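Local coordinates for malate dehydrogenase (Entamoeba histolytica, PDB 3I0P), which probably catalyses the NAD-dependent interconversion of malate and oxaloacetate, at residues A[118-124]-A[280-286]; A[34-39]-A[94-99]. All blocks are in the same frame, centred on the assembly; numbering follows the deposited sequence.

The two contacts lie about 12 Å apart, centre to centre, and follow one another along the chain: contact 2, which crosses helices 29-45 and 93-111, closes before contact 1 pairs strands 113-121 and 282-290 inside the seven-stranded mixed sheet. Helix 93-111 leads almost directly into strand 113-121, so the two are chained together, and they also touch in space. Asn96 ND2 is 2.7 Å from Ser121 OG, a probable hydrogen bond; Phe286 CZ packs 3.3 Å from Gly97 CA, and His94 CE1 lies 3.4 Å from His123 O. The crossed helices thus pack against the sheet, in a buried part of the fold next to the NAD pocket, to which contact 1 contributes His123 and Phe124.

Contact 1 (A[118-124]-A[280-286]); sequences VRNSTHF and FSLGHFF. With NAD (nicotinamide-adenine-dinucleotide), chain B.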
loop_
_atom_site.group_PDB
_atom_site.type_symbol
_atom_site.label_atom_id
_atom_site.label_comp_id
_atom_site.label_asym_id
_atom_site.label_seq_id
_atom_site.Cartn_x
_atom_site.Cartn_y
_atom_site.Cartn_z
ATOM N N VAL A 118 8.497 -12.608 10.575
ATOM C CA VAL A 118 8.881 -12.793 11.970
ATOM C C VAL A 118 7.647 -12.932 12.850
ATOM O O VAL A 118 6.680 -12.183 12.684
ATOM C CB VAL A 118 9.740 -11.600 12.493
ATOM C CG1 VAL A 118 10.158 -11.834 13.923
ATOM C CG2 VAL A 118 10.971 -11.374 11.608
ATOM N N ARG A 119 7.689 -13.907 13.763
ATOM C CA ARG A 119 6.739 -14.002 14.881
ATOM C C ARG A 119 7.455 -13.853 16.239
ATOM O O ARG A 119 8.691 -13.956 16.314
ATOM C CB ARG A 119 5.958 -15.323 14.835
ATOM C CG ARG A 119 6.740 -16.548 15.291
ATOM C CD ARG A 119 5.836 -17.703 15.763
ATOM N NE ARG A 119 6.613 -18.934 15.897
ATOM C CZ ARG A 119 6.693 -19.900 14.978
ATOM N NH1 ARG A 119 6.015 -19.828 13.832
ATOM N NH2 ARG A 119 7.453 -20.959 15.209
ATOM N N ASN A 120 6.676 -13.619 17.300
ATOM C CA ASN A 120 7.198 -13.571 18.674
ATOM C C ASN A 120 8.352 -12.557 18.784
ATOM O O ASN A 120 9.448 -12.859 19.267
ATOM C CB ASN A 120 7.563 -14.994 19.151
ATOM C CG ASN A 120 8.144 -15.046 20.584
ATOM O OD1 ASN A 120 7.739 -14.304 21.480
ATOM N ND2 ASN A 120 9.090 -15.951 20.789
ATOM N N SER A 121 8.078 -11.349 18.302
ATOM C CA SER A 121 9.022 -10.242 18.339
ATOM C C SER A 121 8.428 -9.085 19.145
ATOM O O SER A 121 7.324 -9.193 19.690
ATOM C CB SER A 121 9.356 -9.787 16.919
ATOM O OG SER A 121 10.417 -8.842 16.906
ATOM N N THR A 122 9.163 -7.981 19.223
ATOM C CA THR A 122 8.711 -6.818 19.971
ATOM C C THR A 122 8.809 -5.569 19.100
ATOM O O THR A 122 9.174 -5.665 17.928
ATOM C CB THR A 122 9.509 -6.632 21.290
ATOM O OG1 THR A 122 10.913 -6.551 21.002
ATOM C CG2 THR A 122 9.252 -7.796 22.250
ATOM N N HIS A 123 8.476 -4.413 19.683
ATOM C CA HIS A 123 8.488 -3.133 18.981
ATOM C C HIS A 123 9.782 -2.926 18.197
ATOM O O HIS A 123 10.888 -3.135 18.717
ATOM C CB HIS A 123 8.283 -1.993 19.973
ATOM C CG HIS A 123 7.747 -0.745 19.348
ATOM N ND1 HIS A 123 8.556 0.297 18.954
ATOM C CD2 HIS A 123 6.480 -0.372 19.047
ATOM C CE1 HIS A 123 7.812 1.260 18.437
ATOM N NE2 HIS A 123 6.548 0.876 18.475
ATOM N N PHE A 124 9.646 -2.531 16.936
ATOM C CA PHE A 124 10.805 -2.455 16.058
ATOM C C PHE A 124 11.123 -1.041 15.576
ATOM O O PHE A 124 11.863 -0.857 14.609
ATOM C CB PHE A 124 10.717 -3.516 14.929
ATOM C CG PHE A 124 9.914 -3.111 13.711
ATOM C CD1 PHE A 124 9.892 -3.945 12.604
ATOM C CD2 PHE A 124 9.204 -1.913 13.654
ATOM C CE1 PHE A 124 9.175 -3.604 11.455
ATOM C CE2 PHE A 124 8.498 -1.550 12.504
ATOM C CZ PHE A 124 8.476 -2.403 11.402
ATOM N N PHE A 280 4.490 -7.951 25.072
ATOM C CA PHE A 280 3.887 -7.667 23.758
ATOM C C PHE A 280 4.594 -8.470 22.688
ATOM O O PHE A 280 5.736 -8.168 22.350
ATOM C CB PHE A 280 3.956 -6.180 23.401
ATOM C CG PHE A 280 3.007 -5.321 24.193
ATOM C CD1 PHE A 280 1.632 -5.363 23.947
ATOM C CD2 PHE A 280 3.486 -4.470 25.183
ATOM C CE1 PHE A 280 0.752 -4.572 24.678
ATOM C CE2 PHE A 280 2.622 -3.675 25.920
ATOM C CZ PHE A 280 1.251 -3.718 25.670
ATOM N N SER A 281 3.914 -9.494 22.164
ATOM C CA SER A 281 4.483 -10.371 21.144
ATOM C C SER A 281 3.818 -10.081 19.797
ATOM O O SER A 281 2.600 -10.202 19.665
ATOM C CB SER A 281 4.341 -11.832 21.564
ATOM O OG SER A 281 4.844 -12.726 20.590
ATOM N N LEU A 282 4.646 -9.700 18.815
ATOM C CA LEU A 282 4.216 -9.093 17.537
ATOM C C LEU A 282 4.814 -9.811 16.328
ATOM O O LEU A 282 5.758 -10.593 16.463
ATOM C CB LEU A 282 4.699 -7.640 17.460
ATOM C CG LEU A 282 4.221 -6.569 18.427
ATOM C CD1 LEU A 282 5.077 -5.341 18.252
ATOM C CD2 LEU A 282 2.792 -6.216 18.185
ATOM N N GLY A 283 4.281 -9.504 15.148
ATOM C CA GLY A 283 4.856 -9.970 13.897
ATOM C C GLY A 283 5.372 -8.835 13.022
ATOM O O GLY A 283 4.992 -7.662 13.212
ATOM N N HIS A 284 6.245 -9.194 12.075
ATOM C CA HIS A 284 6.823 -8.270 11.098
ATOM C C HIS A 284 7.002 -9.008 9.775
ATOM O O HIS A 284 7.140 -10.237 9.761
ATOM C CB HIS A 284 8.229 -7.804 11.504
ATOM C CG HIS A 284 8.405 -7.457 12.957
ATOM N ND1 HIS A 284 7.542 -6.632 13.651
ATOM C CD2 HIS A 284 9.405 -7.763 13.820
ATOM C CE1 HIS A 284 7.985 -6.475 14.885
ATOM N NE2 HIS A 284 9.119 -7.143 15.011
ATOM N N PHE A 285 7.040 -8.263 8.674
ATOM C CA PHE A 285 7.448 -8.816 7.375
ATOM C C PHE A 285 8.437 -7.895 6.676
ATOM O O PHE A 285 8.412 -6.673 6.884
ATOM C CB PHE A 285 6.249 -9.080 6.459
ATOM C CG PHE A 285 5.582 -7.837 5.940
ATOM C CD1 PHE A 285 5.893 -7.348 4.677
ATOM C CD2 PHE A 285 4.632 -7.169 6.708
ATOM C CE1 PHE A 285 5.271 -6.196 4.176
ATOM C CE2 PHE A 285 4.003 -6.016 6.222
ATOM C CZ PHE A 285 4.317 -5.530 4.956
ATOM N N PHE A 286 9.296 -8.493 5.848
ATOM C CA PHE A 286 10.343 -7.766 5.132
ATOM C C PHE A 286 10.516 -8.350 3.741
ATOM O O PHE A 286 10.818 -9.541 3.594
ATOM C CB PHE A 286 11.669 -7.833 5.894
ATOM C CG PHE A 286 11.559 -7.405 7.322
ATOM C CD1 PHE A 286 11.579 -6.056 7.657
ATOM C CD2 PHE A 286 11.421 -8.349 8.334
ATOM C CE1 PHE A 286 11.464 -5.644 8.970
ATOM C CE2 PHE A 286 11.313 -7.950 9.654
ATOM C CZ PHE A 286 11.326 -6.582 9.973
HETATM P PA NAD B . 3.656 10.693 8.697
HETATM O O1A NAD B . 4.638 11.536 9.474
HETATM O O2A NAD B . 2.231 11.139 8.628
HETATM O O5B NAD B . 4.254 10.566 7.210
HETATM C C5B NAD B . 5.624 10.173 7.016
HETATM C C4B NAD B . 5.919 9.768 5.565
HETATM O O4B NAD B . 5.236 10.608 4.625
HETATM C C3B NAD B . 7.387 9.901 5.216
HETATM O O3B NAD B . 7.708 8.909 4.226
HETATM C C2B NAD B . 7.493 11.287 4.619
HETATM O O2B NAD B . 8.597 11.392 3.721
HETATM C C1B NAD B . 6.176 11.396 3.878
HETATM N N9A NAD B . 5.658 12.786 3.716
HETATM C C8A NAD B . 5.297 13.635 4.689
HETATM N N7A NAD B . 4.852 14.775 4.117
HETATM C C5A NAD B . 4.928 14.629 2.773
HETATM C C6A NAD B . 4.619 15.442 1.678
HETATM N N6A NAD B . 4.126 16.692 1.848
HETATM N N1A NAD B . 4.826 14.980 0.420
HETATM C C2A NAD B . 5.319 13.752 0.215
HETATM N N3A NAD B . 5.618 12.951 1.247
HETATM C C4A NAD B . 5.434 13.367 2.531
HETATM O O3 NAD B . 3.719 9.140 9.176
HETATM P PN NAD B . 3.228 8.489 10.586
HETATM O O1N NAD B . 2.080 7.560 10.270
HETATM O O2N NAD B . 3.081 9.559 11.639
HETATM O O5D NAD B . 4.470 7.579 11.028
HETATM C C5D NAD B . 5.613 8.153 11.670
HETATM C C4D NAD B . 6.572 7.056 12.128
HETATM O O4D NAD B . 5.951 6.227 13.114
HETATM C C3D NAD B . 6.981 6.133 10.987
HETATM O O3D NAD B . 8.414 6.119 10.925
HETATM C C2D NAD B . 6.385 4.769 11.333
HETATM O O2D NAD B . 7.189 3.629 10.978
HETATM C C1D NAD B . 6.269 4.859 12.838
HETATM N N1N NAD B . 5.275 3.928 13.368
HETATM C C2N NAD B . 5.714 2.789 13.950
HETATM C C3N NAD B . 4.801 1.869 14.472
HETATM C C7N NAD B . 5.269 0.596 15.121
HETATM O O7N NAD B . 4.435 -0.180 15.570
HETATM N N7N NAD B . 6.573 0.342 15.195
HETATM C C4N NAD B . 3.433 2.144 14.385
HETATM C C5N NAD B . 3.007 3.325 13.770
HETATM C C6N NAD B . 3.959 4.211 13.267
HETATM O O HOH W 1 3.756 -13.451 18.041
HETATM O O HOH W 2 7.816 -11.514 21.583
#
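Two neighbouring antiparallel strands of the mixed sheet meet here around a G1 beta bulge, and the chain then turns off toward the cofactor. Val118 opens the pairing with His284: Val118 N to His284 O is 2.9 Å and His284 N to Val118 O is 3.1 Å. Val118 O also receives a CA-H...O contact from Gly283 CA at 3.1 Å; a CB on residue 283 would sit tight against that oxygen, so glycine suits the place. Arg119 points away, its NH1 bound to the carbonyl of Ser262. Asn120 and Ser121 together face Leu282, which makes the bulge. Asn120 adopts the left-handed helical conformation (phi 55°, psi 51°), which asparagine tolerates better than most residues, and a water links its N (3.0 Å) to Ser281 OG (2.9 Å). Ser121 resumes the ladder, with Ser121 N to Leu282 O at 3.1 Å and Leu282 N to Ser121 O at 2.9 Å. Its small hydroxyl fits between partners: Ser121 OG is hydrogen-bonded to His284 NE2 (2.9 Å) and to Asn96. At its other nitrogen, His284 bonds to Thr145. His284 NE2 also makes a weak hydrogen bond to Thr122 O (3.3 Å), while the Thr122 hydroxyl bonds to Gly91. His123, held through ND1 by Tyr59, presents a ring face to NAD, NE2 lying 3.3 Å from the carboxamide N7N. Phe124 makes an offset stack on the His284 ring (centroids 4.7 Å apart, planes at 27°) and touches Phe286, CE1 to CE1 at 3.9 Å, while Phe124 CD2 stops 3.8 Å from NAD N7N.

Contact 2 (A[34-39]-A[94-99]); sequences MVRDTL and HVNGTI
Build two regular alpha-helical segments, 34-39 and 94-99, crossing almost at right angles: the angle between their directions is 87° and their axes approach to 9.0 Å. So steep a crossing confines the close contact to a small patch, where the nearest CA pairs are Val35 with His94 (5.2 Å) and Met34 with Val95 (5.8 Å). Met34 points toward the other helix and takes the extended m, t, t rotamer, so that its flexible chain runs over a full turn: SD lies 4.1 Å from Val95 CA and 4.0 Å from Thr98 CB, and CE reaches Ile99 CG1 at 3.7 Å, met by an m, t isoleucine. Val35, in t, sets CG2 4.0 Å from CG2 of Val95 (also t) and places CG1 over the face of the His94 ring, a CH-pi contact of 4.2 Å to the centroid. His94 has an off-well chi1 of -29° and chi2 of 83°; its ring lies against Val35, Thr38 and Leu39, with CD2 3.1 Å from Thr38 OG1 (chi1 116°, between wells) at the ring edge and NE2 3.7 Å from Leu39 CD2, leucine in m, t. Thr98, in m, turns OG1 back to donate to His94 O (2.7 Å) inside its own helix. A water donates to Thr98 OG1 (2.7 Å) and to Met34 O (2.8 Å), bridging the helices. This is plain helix packing, the His94 side chain about 8 Å from NAD. Around it, helix 11-24 touches Val35 and Leu39, helix 55-64 meets Leu39, helix 127-136 brings Tyr129 against Thr38 and Thr98, and Asn96 ND2 bonds to Ser121 OG of strand 113-121.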
loop_
_atom_site.group_PDB
_atom_site.type_symbol
_atom_site.label_atom_id
_atom_site.label_comp_id
_atom_site.label_asym_id
_atom_site.label_seq_id
_atom_site.Cartn_x
_atom_site.Cartn_y
_atom_site.Cartn_z
ATOM N N MET A 34 22.541 -2.889 16.939
ATOM C CA MET A 34 21.415 -2.932 16.016
ATOM C C MET A 34 20.285 -2.028 16.502
ATOM O O MET A 34 19.747 -1.251 15.732
ATOM C CB MET A 34 20.922 -4.370 15.809
ATOM C CG MET A 34 21.874 -5.256 15.004
ATOM S SD MET A 34 21.197 -6.910 14.747
ATOM C CE MET A 34 22.425 -7.666 13.683
ATOM N N VAL A 35 19.973 -2.113 17.795
ATOM C CA VAL A 35 18.892 -1.353 18.427
ATOM C C VAL A 35 19.162 0.145 18.473
ATOM O O VAL A 35 18.271 0.944 18.168
ATOM C CB VAL A 35 18.613 -1.873 19.854
ATOM C CG1 VAL A 35 17.695 -0.930 20.645
ATOM C CG2 VAL A 35 18.036 -3.273 19.781
ATOM N N ARG A 36 20.375 0.537 18.850
ATOM C CA ARG A 36 20.679 1.948 18.937
ATOM C C ARG A 36 20.747 2.580 17.546
ATOM O O ARG A 36 20.358 3.733 17.387
ATOM C CB ARG A 36 21.943 2.206 19.772
ATOM C CG ARG A 36 23.260 1.936 19.077
ATOM C CD ARG A 36 23.798 3.176 18.390
ATOM N NE ARG A 36 24.970 2.831 17.592
ATOM C CZ ARG A 36 26.214 2.848 18.051
ATOM N NH1 ARG A 36 26.455 3.201 19.301
ATOM N NH2 ARG A 36 27.225 2.519 17.264
ATOM N N ASP A 37 21.217 1.821 16.548
ATOM C CA ASP A 37 21.249 2.304 15.160
ATOM C C ASP A 37 19.849 2.653 14.661
ATOM O O ASP A 37 19.643 3.713 14.066
ATOM C CB ASP A 37 21.876 1.280 14.215
ATOM C CG ASP A 37 23.397 1.302 14.232
ATOM O OD1 ASP A 37 24.011 2.138 14.931
ATOM O OD2 ASP A 37 23.984 0.462 13.516
ATOM N N THR A 38 18.881 1.775 14.918
ATOM C CA THR A 38 17.534 2.029 14.420
ATOM C C THR A 38 16.790 3.003 15.317
ATOM O O THR A 38 15.880 3.684 14.854
ATOM C CB THR A 38 16.681 0.749 14.150
ATOM O OG1 THR A 38 15.560 0.723 15.022
ATOM C CG2 THR A 38 17.472 -0.531 14.293
ATOM N N LEU A 39 17.177 3.090 16.586
ATOM C CA LEU A 39 16.623 4.136 17.443
ATOM C C LEU A 39 17.154 5.508 17.040
ATOM O O LEU A 39 16.357 6.415 16.796
ATOM C CB LEU A 39 16.836 3.850 18.933
ATOM C CG LEU A 39 16.025 2.655 19.444
ATOM C CD1 LEU A 39 16.086 2.541 20.953
ATOM C CD2 LEU A 39 14.572 2.775 18.979
ATOM N N HIS A 94 14.136 -4.571 16.531
ATOM C CA HIS A 94 15.239 -4.005 15.749
ATOM C C HIS A 94 16.257 -5.071 15.436
ATOM O O HIS A 94 16.846 -5.070 14.352
ATOM C CB HIS A 94 15.918 -2.868 16.505
ATOM C CG HIS A 94 15.004 -2.133 17.428
ATOM N ND1 HIS A 94 14.721 -2.582 18.700
ATOM C CD2 HIS A 94 14.288 -0.995 17.260
ATOM C CE1 HIS A 94 13.885 -1.743 19.281
ATOM N NE2 HIS A 94 13.606 -0.770 18.431
ATOM N N VAL A 95 16.454 -5.991 16.381
ATOM C CA VAL A 95 17.344 -7.127 16.170
ATOM C C VAL A 95 16.741 -8.065 15.123
ATOM O O VAL A 95 17.394 -8.392 14.134
ATOM C CB VAL A 95 17.659 -7.859 17.501
ATOM C CG1 VAL A 95 18.341 -9.204 17.252
ATOM C CG2 VAL A 95 18.521 -6.972 18.396
ATOM N N ASN A 96 15.490 -8.475 15.334
ATOM C CA ASN A 96 14.807 -9.371 14.404
ATOM C C ASN A 96 14.668 -8.711 13.026
ATOM O O ASN A 96 14.962 -9.327 11.988
ATOM C CB ASN A 96 13.443 -9.812 14.964
ATOM C CG ASN A 96 13.563 -10.576 16.294
ATOM O OD1 ASN A 96 14.326 -11.535 16.408
ATOM N ND2 ASN A 96 12.804 -10.148 17.299
ATOM N N GLY A 97 14.257 -7.442 13.032
ATOM C CA GLY A 97 14.086 -6.668 11.811
ATOM C C GLY A 97 15.345 -6.538 10.967
ATOM O O GLY A 97 15.310 -6.764 9.750
ATOM N N THR A 98 16.454 -6.173 11.616
ATOM C CA THR A 98 17.721 -5.964 10.928
ATOM C C THR A 98 18.194 -7.269 10.320
ATOM O O THR A 98 18.548 -7.330 9.143
ATOM C CB THR A 98 18.786 -5.380 11.876
ATOM O OG1 THR A 98 18.344 -4.103 12.338
ATOM C CG2 THR A 98 20.125 -5.215 11.176
ATOM N N ILE A 99 18.180 -8.320 11.122
ATOM C CA ILE A 99 18.553 -9.639 10.633
ATOM C C ILE A 99 17.598 -10.128 9.523
ATOM O O ILE A 99 18.054 -10.548 8.454
ATOM C CB ILE A 99 18.694 -10.635 11.792
ATOM C CG1 ILE A 99 19.862 -10.192 12.684
ATOM C CG2 ILE A 99 18.861 -12.092 11.261
ATOM C CD1 ILE A 99 19.862 -10.806 14.065
HETATM O O HOH W 3 20.119 -2.234 13.190
#